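Bd0816 (Bdellovibrio bacteriovorus HD100, PDB 5CER) probably acts as a serine-type D-Ala-D-Ala carboxypeptidase of the S13 peptidase family, trimming the peptide side chains of peptidoglycan. Local coordinates at residues A32-V37 with T329-I334; T39-I44 with L277-K282; R209-S214 with D293-A298; E271-T276 with Y342-L347. The protein carries 2 engineered substitutions. All blocks are in the same frame, centred on the assembly; numbering follows the deposited sequence.

Interaction 1 (A32-V37 with T329-I334); sequences AAISKV and TLAGSI. Engineered in segment 32-37: Ala-33 (natural residue Ser).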
loop_
_atom_site.group_PDB
_atom_site.type_symbol
_atom_site.label_atom_id
_atom_site.label_comp_id
_atom_site.label_asym_id
_atom_site.label_seq_id
_atom_site.Cartn_x
_atom_site.Cartn_y
_atom_site.Cartn_z
ATOM N N ALA A 32 2.501 6.994 10.630
ATOM C CA ALA A 32 2.425 6.825 9.202
ATOM C C ALA A 32 1.162 6.004 8.895
ATOM O O ALA A 32 0.203 6.052 9.684
ATOM C CB ALA A 32 3.710 6.153 8.670
ATOM N N ALA A 33 1.176 5.174 7.846
ATOM C CA ALA A 33 -0.045 4.498 7.408
ATOM C C ALA A 33 -0.552 3.337 8.305
ATOM O O ALA A 33 -1.628 2.835 8.051
ATOM C CB ALA A 33 0.111 4.009 5.976
ATOM N N ILE A 34 0.111 2.963 9.400
ATOM C CA ILE A 34 -0.598 2.074 10.357
ATOM C C ILE A 34 -1.789 2.799 11.034
ATOM O O ILE A 34 -2.657 2.160 11.611
ATOM C CB ILE A 34 0.299 1.344 11.367
ATOM C CG1 ILE A 34 0.891 2.280 12.408
ATOM C CG2 ILE A 34 1.346 0.544 10.632
ATOM C CD1 ILE A 34 1.635 1.545 13.499
ATOM N N SER A 35 -1.819 4.118 10.915
ATOM C CA SER A 35 -3.048 4.903 11.122
ATOM C C SER A 35 -4.281 4.304 10.451
ATOM O O SER A 35 -5.390 4.403 11.002
ATOM C CB SER A 35 -2.886 6.316 10.549
ATOM O OG SER A 35 -1.993 7.092 11.287
ATOM N N LYS A 36 -4.101 3.737 9.258
ATOM C CA LYS A 36 -5.228 3.145 8.517
ATOM C C LYS A 36 -5.877 1.958 9.209
ATOM O O LYS A 36 -7.053 1.663 8.994
ATOM C CB LYS A 36 -4.815 2.807 7.087
ATOM C CG LYS A 36 -4.484 4.038 6.247
ATOM C CD LYS A 36 -4.039 3.637 4.843
ATOM C CE LYS A 36 -3.864 4.833 3.934
ATOM N NZ LYS A 36 -2.452 5.301 3.831
ATOM N N VAL A 37 -5.112 1.273 10.036
ATOM C CA VAL A 37 -5.655 0.196 10.880
ATOM C C VAL A 37 -6.748 0.753 11.826
ATOM O O VAL A 37 -7.769 0.124 12.025
ATOM C CB VAL A 37 -4.567 -0.535 11.696
ATOM C CG1 VAL A 37 -5.187 -1.685 12.466
ATOM C CG2 VAL A 37 -3.502 -1.080 10.757
ATOM N N THR A 329 6.975 2.047 9.803
ATOM C CA THR A 329 6.150 1.370 10.800
ATOM C C THR A 329 5.500 0.090 10.232
ATOM O O THR A 329 5.349 -0.067 9.015
ATOM C CB THR A 329 5.028 2.286 11.338
ATOM O OG1 THR A 329 4.121 2.575 10.293
ATOM C CG2 THR A 329 5.548 3.602 11.924
ATOM N N LEU A 330 5.120 -0.806 11.136
ATOM C CA LEU A 330 4.408 -2.029 10.776
ATOM C C LEU A 330 3.527 -2.456 11.928
ATOM O O LEU A 330 3.938 -2.398 13.080
ATOM C CB LEU A 330 5.426 -3.132 10.465
ATOM C CG LEU A 330 4.847 -4.378 9.761
ATOM C CD1 LEU A 330 4.608 -4.118 8.278
ATOM C CD2 LEU A 330 5.824 -5.536 9.905
ATOM N N ALA A 331 2.335 -2.952 11.611
ATOM C CA ALA A 331 1.402 -3.444 12.642
ATOM C C ALA A 331 0.502 -4.559 12.111
ATOM O O ALA A 331 0.099 -4.531 10.944
ATOM C CB ALA A 331 0.576 -2.285 13.175
ATOM N N GLY A 332 0.183 -5.543 12.941
ATOM C CA GLY A 332 -0.639 -6.650 12.494
ATOM C C GLY A 332 -0.507 -7.858 13.393
ATOM O O GLY A 332 -0.494 -7.723 14.600
ATOM N N SER A 333 -0.463 -9.055 12.803
ATOM C CA SER A 333 -0.224 -10.266 13.566
ATOM C C SER A 333 0.656 -11.256 12.815
ATOM O O SER A 333 0.714 -11.265 11.592
ATOM C CB SER A 333 -1.545 -10.933 13.946
ATOM O OG SER A 333 -2.120 -11.559 12.818
ATOM N N ILE A 334 1.326 -12.100 13.582
ATOM C CA ILE A 334 2.157 -13.167 13.038
ATOM C C ILE A 334 1.528 -14.453 13.504
ATOM O O ILE A 334 0.998 -14.543 14.647
ATOM C CB ILE A 334 3.618 -13.052 13.509
ATOM C CG1 ILE A 334 3.751 -12.959 15.038
ATOM C CG2 ILE A 334 4.296 -11.823 12.861
ATOM C CD1 ILE A 334 5.217 -12.960 15.532
#
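Ile-34 leans against the sheet between Thr-329 and Ala-331, two residues of strand 327-336 that point toward it, its side chain running obliquely to that of Thr-329. CG1 stands between the backbone N and the carbonyl carbon (chi1 70°), the crowded position, and this leaves both branches facing the strand. CG2 lies 3.5 Å from Thr-329 OG1 and 3.8 Å from Ala-331 N, so it touches backbone as well as side chain. CD1 passes 4.0 Å from Ala-331 CB. A methyl at 331 is small enough to admit the branched isoleucine. Thr-329 presents OG1 to this apolar surface, but the hydroxyl is hydrogen-bonded to Leu-31 O, which explains how a polar atom is tolerated here. Ala-32 CB adds a looser contact, 4.0 Å from the same OG1.

The turn carrying Ile-34 is pinned by Ser-35, whose OG and N both bond to Ala-32 O, the OG at 2.9 Å. Residues 33 to 36 correspond in the natural sequence to the SxxK motif of penicillin-binding enzymes; Ala-33 is an engineered replacement of its serine, the probable nucleophile by analogy with relatives.

Strand 327-336 runs between strands 317-324 and 339-348. Helix 35-47 begins on one face of it, while Leu-330 points to the other face and packs on Ile-365 and Ile-369 of helix 356-375.

Interaction 2 (T39-I44 with L277-K282); sequences TTLWAI and LYTLNK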
loop_
_atom_site.group_PDB
_atom_site.type_symbol
_atom_site.label_atom_id
_atom_site.label_comp_id
_atom_site.label_asym_id
_atom_site.label_seq_id
_atom_site.Cartn_x
_atom_site.Cartn_y
_atom_site.Cartn_z
ATOM N N THR A 39 -8.328 3.771 11.389
ATOM C CA THR A 39 -9.392 4.244 10.507
ATOM C C THR A 39 -10.321 3.102 10.092
ATOM O O THR A 39 -11.576 3.239 10.146
ATOM C CB THR A 39 -8.792 4.973 9.312
ATOM O OG1 THR A 39 -7.997 6.082 9.791
ATOM C CG2 THR A 39 -9.886 5.501 8.422
ATOM N N THR A 40 -9.711 1.960 9.787
ATOM C CA THR A 40 -10.415 0.731 9.487
ATOM C C THR A 40 -11.344 0.271 10.605
ATOM O O THR A 40 -12.510 -0.109 10.358
ATOM C CB THR A 40 -9.406 -0.398 9.101
ATOM O OG1 THR A 40 -8.778 -0.071 7.855
ATOM C CG2 THR A 40 -10.074 -1.737 8.946
ATOM N N LEU A 41 -10.846 0.268 11.839
ATOM C CA LEU A 41 -11.701 -0.121 12.982
ATOM C C LEU A 41 -12.892 0.830 13.123
ATOM O O LEU A 41 -14.014 0.405 13.376
ATOM C CB LEU A 41 -10.907 -0.147 14.286
ATOM C CG LEU A 41 -11.684 -0.323 15.607
ATOM C CD1 LEU A 41 -12.468 -1.616 15.643
ATOM C CD2 LEU A 41 -10.695 -0.259 16.760
ATOM N N TRP A 42 -12.609 2.116 13.034
ATOM C CA TRP A 42 -13.621 3.139 13.236
ATOM C C TRP A 42 -14.736 2.967 12.165
ATOM O O TRP A 42 -15.915 2.953 12.487
ATOM C CB TRP A 42 -12.996 4.546 13.167
ATOM C CG TRP A 42 -13.941 5.673 13.453
ATOM C CD1 TRP A 42 -15.085 5.622 14.150
ATOM C CD2 TRP A 42 -13.784 7.044 13.043
ATOM N NE1 TRP A 42 -15.672 6.850 14.210
ATOM C CE2 TRP A 42 -14.891 7.750 13.537
ATOM C CE3 TRP A 42 -12.817 7.734 12.302
ATOM C CZ2 TRP A 42 -15.063 9.115 13.327
ATOM C CZ3 TRP A 42 -12.991 9.087 12.081
ATOM C CH2 TRP A 42 -14.102 9.767 12.616
ATOM N N ALA A 43 -14.335 2.827 10.903
ATOM C CA ALA A 43 -15.318 2.615 9.828
ATOM C C ALA A 43 -16.192 1.381 10.104
ATOM O O ALA A 43 -17.409 1.444 9.981
ATOM C CB ALA A 43 -14.619 2.507 8.450
ATOM N N ILE A 44 -15.560 0.286 10.469
ATOM C CA ILE A 44 -16.300 -0.942 10.753
ATOM C C ILE A 44 -17.238 -0.775 11.932
ATOM O O ILE A 44 -18.407 -1.172 11.856
ATOM C CB ILE A 44 -15.367 -2.146 10.976
ATOM C CG1 ILE A 44 -14.778 -2.546 9.631
ATOM C CG2 ILE A 44 -16.113 -3.304 11.599
ATOM C CD1 ILE A 44 -13.620 -3.490 9.722
ATOM N N LEU A 277 -5.734 -3.378 17.241
ATOM C CA LEU A 277 -5.647 -4.655 16.604
ATOM C C LEU A 277 -6.504 -5.694 17.296
ATOM O O LEU A 277 -7.199 -6.447 16.597
ATOM C CB LEU A 277 -4.169 -5.130 16.481
ATOM C CG LEU A 277 -3.288 -4.364 15.449
ATOM C CD1 LEU A 277 -1.780 -4.597 15.723
ATOM C CD2 LEU A 277 -3.657 -4.745 14.021
ATOM N N TYR A 278 -6.440 -5.779 18.625
ATOM C CA TYR A 278 -7.260 -6.736 19.364
ATOM C C TYR A 278 -8.751 -6.458 19.134
ATOM O O TYR A 278 -9.541 -7.371 18.841
ATOM C CB TYR A 278 -6.919 -6.714 20.843
ATOM C CG TYR A 278 -7.845 -7.503 21.752
ATOM C CD1 TYR A 278 -8.960 -6.880 22.316
ATOM C CD2 TYR A 278 -7.578 -8.826 22.079
ATOM C CE1 TYR A 278 -9.817 -7.551 23.139
ATOM C CE2 TYR A 278 -8.403 -9.525 22.929
ATOM C CZ TYR A 278 -9.551 -8.888 23.451
ATOM O OH TYR A 278 -10.446 -9.568 24.275
ATOM N N THR A 279 -9.138 -5.206 19.244
ATOM C CA THR A 279 -10.554 -4.831 19.111
ATOM C C THR A 279 -11.075 -5.034 17.675
ATOM O O THR A 279 -12.209 -5.457 17.487
ATOM C CB THR A 279 -10.734 -3.346 19.545
ATOM O OG1 THR A 279 -9.981 -3.137 20.739
ATOM C CG2 THR A 279 -12.177 -2.927 19.751
ATOM N N LEU A 280 -10.216 -4.746 16.689
ATOM C CA LEU A 280 -10.578 -4.912 15.276
ATOM C C LEU A 280 -10.806 -6.401 14.966
ATOM O O LEU A 280 -11.814 -6.754 14.353
ATOM C CB LEU A 280 -9.488 -4.336 14.359
ATOM C CG LEU A 280 -9.592 -4.634 12.851
ATOM C CD1 LEU A 280 -10.907 -4.162 12.284
ATOM C CD2 LEU A 280 -8.455 -3.944 12.124
ATOM N N ASN A 281 -9.885 -7.244 15.439
ATOM C CA ASN A 281 -10.016 -8.683 15.348
ATOM C C ASN A 281 -11.292 -9.229 16.021
ATOM O O ASN A 281 -11.970 -10.075 15.443
ATOM C CB ASN A 281 -8.771 -9.378 15.934
ATOM C CG ASN A 281 -8.751 -10.869 15.671
ATOM O OD1 ASN A 281 -9.053 -11.696 16.556
ATOM N ND2 ASN A 281 -8.530 -11.227 14.437
ATOM N N LYS A 282 -11.621 -8.760 17.211
ATOM C CA LYS A 282 -12.843 -9.210 17.913
ATOM C C LYS A 282 -14.070 -8.846 17.148
ATOM O O LYS A 282 -15.015 -9.619 17.026
ATOM C CB LYS A 282 -12.961 -8.572 19.342
ATOM C CG LYS A 282 -12.849 -9.501 20.551
ATOM C CD LYS A 282 -11.867 -10.655 20.301
ATOM C CE LYS A 282 -11.638 -11.538 21.509
ATOM N NZ LYS A 282 -11.163 -12.896 21.070
#
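No flat group lies between Leu-41 and Leu-280, and the contact they lead is made by the methyls of leucine and isoleucine and the carbon atoms of two threonines, partly against backbone. The aromatic groups belong to other faces of the two helices. Trp-42 takes no part between the helices, its ring stacked with that of Phe-235 and in an edge-to-face contact with Phe-232. Tyr-278 too lies off the interface, its OH hydrogen-bonded to Ala-14 O.

Between the helices, Leu-280 has the largest buried surface. Its CG is anti to the backbone N (chi1 170°), and its two methyls part to meet different neighbours. CD1 comes within 3.8 Å of Ile-44 CD1, where the two side chains cross at about a right angle, while CD2 meets Thr-40 CG2 at 4.2 Å. Leu-41 answers from the other helix: its CD1 rests 3.8 Å from Leu-280 CA, against the backbone, and its CD2 lies 4.2 Å from Thr-279 CB. The short axes approach to 9.8 Å at 37°, a separation that suits leucine and isoleucine, which are long enough to bridge it.

Both threonines turn methyl or CB carbon to this interface. Thr-279 OG1 bonds to Lys-275 O within its own helix; Thr-40 OG1 bonds to Lys-36 O and also takes an N-H of Asn-211 ND2. With no hydrogen bond running from one segment to the other, cohesion here comes from dispersion and the exclusion of water, and specificity rests on the fit of methyl groups rather than on directed bonds.

Interaction 3 (R209-S214 with D293-A298); sequences RMNNQS and DVLSVA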
loop_
_atom_site.group_PDB
_atom_site.type_symbol
_atom_site.label_atom_id
_atom_site.label_comp_id
_atom_site.label_asym_id
_atom_site.label_seq_id
_atom_site.Cartn_x
_atom_site.Cartn_y
_atom_site.Cartn_z
ATOM N N ARG A 209 -8.789 -3.169 0.017
ATOM C CA ARG A 209 -8.140 -2.448 -1.076
ATOM C C ARG A 209 -7.282 -1.258 -0.562
ATOM O O ARG A 209 -6.110 -1.116 -0.964
ATOM C CB ARG A 209 -9.195 -1.952 -2.069
ATOM C CG ARG A 209 -8.681 -1.194 -3.270
ATOM C CD ARG A 209 -7.698 -1.988 -4.052
ATOM N NE ARG A 209 -7.526 -1.434 -5.391
ATOM C CZ ARG A 209 -6.655 -1.892 -6.301
ATOM N NH1 ARG A 209 -5.782 -2.873 -6.018
ATOM N NH2 ARG A 209 -6.600 -1.297 -7.494
ATOM N N MET A 210 -7.857 -0.452 0.335
ATOM C CA MET A 210 -7.160 0.668 0.915
ATOM C C MET A 210 -5.880 0.242 1.627
ATOM O O MET A 210 -4.827 0.852 1.461
ATOM C CB MET A 210 -8.077 1.365 1.931
ATOM C CG MET A 210 -7.414 2.430 2.805
ATOM S SD MET A 210 -8.584 3.051 4.021
ATOM C CE MET A 210 -8.506 1.711 5.243
ATOM N N ASN A 211 -5.997 -0.772 2.479
ATOM C CA ASN A 211 -4.889 -1.270 3.265
ATOM C C ASN A 211 -3.813 -1.943 2.420
ATOM O O ASN A 211 -2.628 -1.885 2.749
ATOM C CB ASN A 211 -5.442 -2.160 4.417
ATOM C CG ASN A 211 -6.111 -1.329 5.487
ATOM O OD1 ASN A 211 -5.622 -0.238 5.835
ATOM N ND2 ASN A 211 -7.211 -1.814 6.036
ATOM N N ASN A 212 -4.220 -2.641 1.373
ATOM C CA ASN A 212 -3.268 -3.238 0.424
ATOM C C ASN A 212 -2.387 -2.167 -0.203
ATOM O O ASN A 212 -1.154 -2.311 -0.256
ATOM C CB ASN A 212 -4.019 -3.999 -0.696
ATOM C CG ASN A 212 -4.470 -5.411 -0.287
ATOM O OD1 ASN A 212 -4.047 -5.971 0.749
ATOM N ND2 ASN A 212 -5.311 -6.003 -1.113
ATOM N N GLN A 213 -3.035 -1.146 -0.732
ATOM C CA GLN A 213 -2.372 -0.100 -1.464
ATOM C C GLN A 213 -1.722 0.948 -0.524
ATOM O O GLN A 213 -0.827 1.693 -0.978
ATOM C CB GLN A 213 -3.377 0.682 -2.367
ATOM C CG GLN A 213 -4.014 -0.113 -3.473
ATOM C CD GLN A 213 -4.853 0.753 -4.362
ATOM O OE1 GLN A 213 -5.697 1.541 -3.889
ATOM N NE2 GLN A 213 -4.653 0.625 -5.655
ATOM N N SER A 214 -2.212 1.050 0.714
ATOM C CA SER A 214 -1.990 2.219 1.536
ATOM C C SER A 214 -2.649 3.460 0.899
ATOM O O SER A 214 -2.023 4.523 0.814
ATOM C CB SER A 214 -0.490 2.437 1.840
ATOM O OG SER A 214 -0.367 2.939 3.138
ATOM N N ASP A 293 -9.348 -10.346 6.123
ATOM C CA ASP A 293 -10.371 -9.777 5.266
ATOM C C ASP A 293 -10.289 -8.277 5.089
ATOM O O ASP A 293 -10.958 -7.723 4.211
ATOM C CB ASP A 293 -11.773 -10.162 5.779
ATOM C CG ASP A 293 -12.050 -11.636 5.627
ATOM O OD1 ASP A 293 -11.767 -12.174 4.553
ATOM O OD2 ASP A 293 -12.524 -12.294 6.584
ATOM N N VAL A 294 -9.509 -7.592 5.928
ATOM C CA VAL A 294 -9.268 -6.148 5.775
ATOM C C VAL A 294 -7.792 -5.739 5.686
ATOM O O VAL A 294 -7.502 -4.656 5.224
ATOM C CB VAL A 294 -10.013 -5.333 6.872
ATOM C CG1 VAL A 294 -11.494 -5.594 6.824
ATOM C CG2 VAL A 294 -9.501 -5.642 8.264
ATOM N N LEU A 295 -6.868 -6.559 6.200
ATOM C CA LEU A 295 -5.451 -6.240 6.128
ATOM C C LEU A 295 -4.763 -7.238 5.229
ATOM O O LEU A 295 -5.198 -8.392 5.085
ATOM C CB LEU A 295 -4.837 -6.271 7.530
ATOM C CG LEU A 295 -5.385 -5.315 8.580
ATOM C CD1 LEU A 295 -4.562 -5.392 9.844
ATOM C CD2 LEU A 295 -5.415 -3.887 8.102
ATOM N N SER A 296 -3.648 -6.818 4.693
ATOM C CA SER A 296 -2.865 -7.584 3.737
ATOM C C SER A 296 -2.193 -8.796 4.367
ATOM O O SER A 296 -1.871 -8.764 5.549
ATOM C CB SER A 296 -1.792 -6.690 3.104
ATOM O OG SER A 296 -2.351 -5.472 2.632
ATOM N N VAL A 297 -1.951 -9.819 3.547
ATOM C CA VAL A 297 -1.274 -11.021 3.966
ATOM C C VAL A 297 0.057 -11.098 3.265
ATOM O O VAL A 297 0.101 -11.044 2.037
ATOM C CB VAL A 297 -2.085 -12.279 3.598
ATOM C CG1 VAL A 297 -1.359 -13.531 4.037
ATOM C CG2 VAL A 297 -3.461 -12.207 4.263
ATOM N N ALA A 298 1.132 -11.241 4.041
ATOM C CA ALA A 298 2.485 -11.281 3.509
ATOM C C ALA A 298 2.602 -12.289 2.391
ATOM O O ALA A 298 2.233 -13.441 2.545
ATOM C CB ALA A 298 3.495 -11.587 4.589
HETATM O O HOH W 1 -2.579 -4.289 5.098
#
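Asn-211 and Asn-212, in the last turn of helix 203-213, grip the chain that leads into edge strand 296-297 of the antiparallel sheet. Directly after this turn comes Ser-214-Asn-215-Asn-216, which fits the SxN motif of penicillin-binding enzymes.

Two side-chain bonds form the first shell. Asn-211 ND2 donates to Val-294 O at 3.0 Å with an N-H...O angle of 156°. The acceptor lies in the plane of the amide, but the nitrogen approaches from above the Val-294 carbonyl plane. Ser-296 OG donates to Asn-212 OD1 at 2.6 Å, in the carbonyl plane and on a lone pair. Asparagine suits both places, offering an N-H in one and a carbonyl in the other on a short stem. Leu-295 lays its CD2 methyl against the amide of Asn-211, 3.4 Å from ND2. A water accepts from Ser-296 N at 2.8 Å and reaches Asn-211 O only weakly.

Further out, Asn-211 ND2 has a second partner in Thr-40 OG1 of helix 35-47, which gives the amide a further anchor. The backbone of Ser-296 pairs with Ala-319 of the adjoining strand, and Lys-208 NZ bonds to Leu-295 O. The helix ends where Ser-214 takes a positive phi of 64°, and there its OG is hydrogen-bonded to both Lys-36 NZ and the NZ of Lys-320, which fits the KTG motif of strand 317-324.

Interaction 4 (E271-T276 with Y342-L347); sequences ETMIKT and YFAILL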
loop_
_atom_site.group_PDB
_atom_site.type_symbol
_atom_site.label_atom_id
_atom_site.label_comp_id
_atom_site.label_asym_id
_atom_site.label_seq_id
_atom_site.Cartn_x
_atom_site.Cartn_y
_atom_site.Cartn_z
ATOM N N GLU A 271 1.011 0.804 22.638
ATOM C CA GLU A 271 -0.105 0.179 23.347
ATOM C C GLU A 271 -1.423 0.379 22.601
ATOM O O GLU A 271 -2.235 -0.532 22.482
ATOM C CB GLU A 271 -0.210 0.759 24.778
ATOM C CG GLU A 271 -1.499 0.435 25.511
ATOM C CD GLU A 271 -1.472 0.796 26.966
ATOM O OE1 GLU A 271 -0.822 1.811 27.303
ATOM O OE2 GLU A 271 -2.022 0.023 27.816
ATOM N N THR A 272 -1.645 1.603 22.162
ATOM C CA THR A 272 -2.886 1.956 21.468
ATOM C C THR A 272 -3.072 1.123 20.169
ATOM O O THR A 272 -4.193 0.729 19.833
ATOM C CB THR A 272 -2.936 3.474 21.135
ATOM O OG1 THR A 272 -2.823 4.247 22.327
ATOM C CG2 THR A 272 -4.241 3.831 20.440
ATOM N N MET A 273 -1.971 0.854 19.477
ATOM C CA MET A 273 -1.993 0.036 18.247
ATOM C C MET A 273 -2.315 -1.412 18.537
ATOM O O MET A 273 -3.057 -2.017 17.781
ATOM C CB MET A 273 -0.666 0.102 17.491
ATOM C CG MET A 273 -0.373 1.463 16.911
ATOM S SD MET A 273 -1.592 2.072 15.713
ATOM C CE MET A 273 -1.906 0.614 14.675
ATOM N N ILE A 274 -1.813 -1.942 19.650
ATOM C CA ILE A 274 -2.175 -3.292 20.117
ATOM C C ILE A 274 -3.680 -3.351 20.469
ATOM O O ILE A 274 -4.351 -4.314 20.091
ATOM C CB ILE A 274 -1.346 -3.746 21.328
ATOM C CG1 ILE A 274 0.137 -3.827 20.964
ATOM C CG2 ILE A 274 -1.806 -5.108 21.826
ATOM C CD1 ILE A 274 0.463 -4.708 19.765
ATOM N N LYS A 275 -4.189 -2.352 21.192
ATOM C CA LYS A 275 -5.641 -2.305 21.492
ATOM C C LYS A 275 -6.478 -2.340 20.230
ATOM O O LYS A 275 -7.374 -3.146 20.108
ATOM C CB LYS A 275 -6.032 -1.054 22.252
ATOM C CG LYS A 275 -5.764 -1.134 23.723
ATOM C CD LYS A 275 -6.272 0.123 24.405
ATOM C CE LYS A 275 -5.552 0.408 25.709
ATOM N NZ LYS A 275 -6.008 1.723 26.242
ATOM N N THR A 276 -6.113 -1.469 19.295
ATOM C CA THR A 276 -6.784 -1.372 18.003
ATOM C C THR A 276 -6.876 -2.719 17.333
ATOM O O THR A 276 -7.943 -3.128 16.883
ATOM C CB THR A 276 -6.046 -0.382 17.066
ATOM O OG1 THR A 276 -6.010 0.898 17.700
ATOM C CG2 THR A 276 -6.740 -0.256 15.736
ATOM N N TYR A 342 -0.368 -10.381 18.116
ATOM C CA TYR A 342 -0.429 -9.013 17.658
ATOM C C TYR A 342 0.952 -8.353 17.878
ATOM O O TYR A 342 1.681 -8.751 18.778
ATOM C CB TYR A 342 -1.453 -8.232 18.427
ATOM C CG TYR A 342 -2.828 -8.800 18.356
ATOM C CD1 TYR A 342 -3.515 -8.841 17.120
ATOM C CD2 TYR A 342 -3.462 -9.287 19.475
ATOM C CE1 TYR A 342 -4.767 -9.342 17.012
ATOM C CE2 TYR A 342 -4.744 -9.802 19.382
ATOM C CZ TYR A 342 -5.377 -9.835 18.151
ATOM O OH TYR A 342 -6.661 -10.335 18.024
ATOM N N PHE A 343 1.327 -7.421 16.990
ATOM C CA PHE A 343 2.539 -6.667 17.137
ATOM C C PHE A 343 2.352 -5.288 16.549
ATOM O O PHE A 343 1.545 -5.079 15.628
ATOM C CB PHE A 343 3.717 -7.340 16.440
ATOM C CG PHE A 343 3.636 -7.277 14.918
ATOM C CD1 PHE A 343 4.108 -6.177 14.219
ATOM C CD2 PHE A 343 3.060 -8.323 14.190
ATOM C CE1 PHE A 343 3.945 -6.085 12.851
ATOM C CE2 PHE A 343 2.948 -8.240 12.813
ATOM C CZ PHE A 343 3.381 -7.119 12.142
ATOM N N ALA A 344 3.164 -4.347 17.048
ATOM C CA ALA A 344 3.369 -3.045 16.390
ATOM C C ALA A 344 4.849 -2.673 16.519
ATOM O O ALA A 344 5.430 -2.813 17.607
ATOM C CB ALA A 344 2.465 -2.002 17.002
ATOM N N ILE A 345 5.436 -2.204 15.420
ATOM C CA ILE A 345 6.845 -1.814 15.371
ATOM C C ILE A 345 6.945 -0.440 14.784
ATOM O O ILE A 345 6.434 -0.180 13.658
ATOM C CB ILE A 345 7.634 -2.775 14.488
ATOM C CG1 ILE A 345 7.622 -4.194 15.090
ATOM C CG2 ILE A 345 9.081 -2.323 14.376
ATOM C CD1 ILE A 345 8.005 -5.270 14.088
ATOM N N LEU A 346 7.531 0.466 15.531
ATOM C CA LEU A 346 7.632 1.837 15.122
ATOM C C LEU A 346 9.122 2.227 15.084
ATOM O O LEU A 346 9.783 2.216 16.114
ATOM C CB LEU A 346 6.830 2.719 16.114
ATOM C CG LEU A 346 5.310 2.267 16.240
ATOM C CD1 LEU A 346 4.500 2.888 17.346
ATOM C CD2 LEU A 346 4.645 2.769 14.981
ATOM N N LEU A 347 9.605 2.619 13.913
ATOM C CA LEU A 347 10.967 3.114 13.740
ATOM C C LEU A 347 11.001 4.596 13.307
ATOM O O LEU A 347 10.097 5.097 12.619
ATOM C CB LEU A 347 11.716 2.308 12.659
ATOM C CG LEU A 347 12.071 0.817 12.608
ATOM C CD1 LEU A 347 13.435 0.443 12.054
ATOM C CD2 LEU A 347 11.950 0.411 14.031
#
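Ile-274, which has the largest surface buried here, drives its CD1 against the backbone of strand 339-348. CG1 is anti to the carbonyl carbon (chi1 -62°) and chi2 bends the chain, at -55°, which carries CD1 to 3.8 Å from both Phe-343 C and Ala-344 N. The same methyl lies 4.2 Å from Tyr-342 CB, so it sits beside the stem of the tyrosine while the ring leads away.

Ala-344 and Met-273 complete the contact, meeting CB to CB at 3.8 Å. An alanine at this point lets the axes of segments 271-276 and 342-347 come within 7.8 Å; a flexible methionine can turn its tail aside, and Met-273 also packs on Ala-331. The helix itself is reinforced by Thr-276 OG1, which bonds to Thr-272 O at 2.8 Å, from the face of the carbonyl plane opposite to that used by its own backbone N.

The two segment axes make an angle of 146°, nearer antiparallel than perpendicular. Strand 339-348 lies between strands 3-11 and 327-336; Ile-274 also reaches Cys-8 and Met-10 of the former, and Phe-343, pointing from the helix, packs on Leu-330 and Ile-334 of the latter.

Overall arrangement
None of the four is a surface contact; interaction 3 lies about 8 Å and interaction 4 about 19 Å from the chain's centre, measured between centres. Interactions 1, 2 and 4 are apolar packing, whereas interaction 3 relies on side-chain hydrogen bonds, with a water weakly linking the two backbones. Interactions 1 and 2 share helix 35-47, and interactions 2 and 4 share helix 270-286; interactions 1 and 4 place these helices on neighbouring strands of one sheet, whose edge interaction 3 reaches. Between interactions 1 and 3, Lys-36, Ser-214 and Lys-320 of the probable SxxK, SxN and KTG motifs meet, consistent with an active-site cleft, the first motif's serine being replaced by the engineered Ala-33.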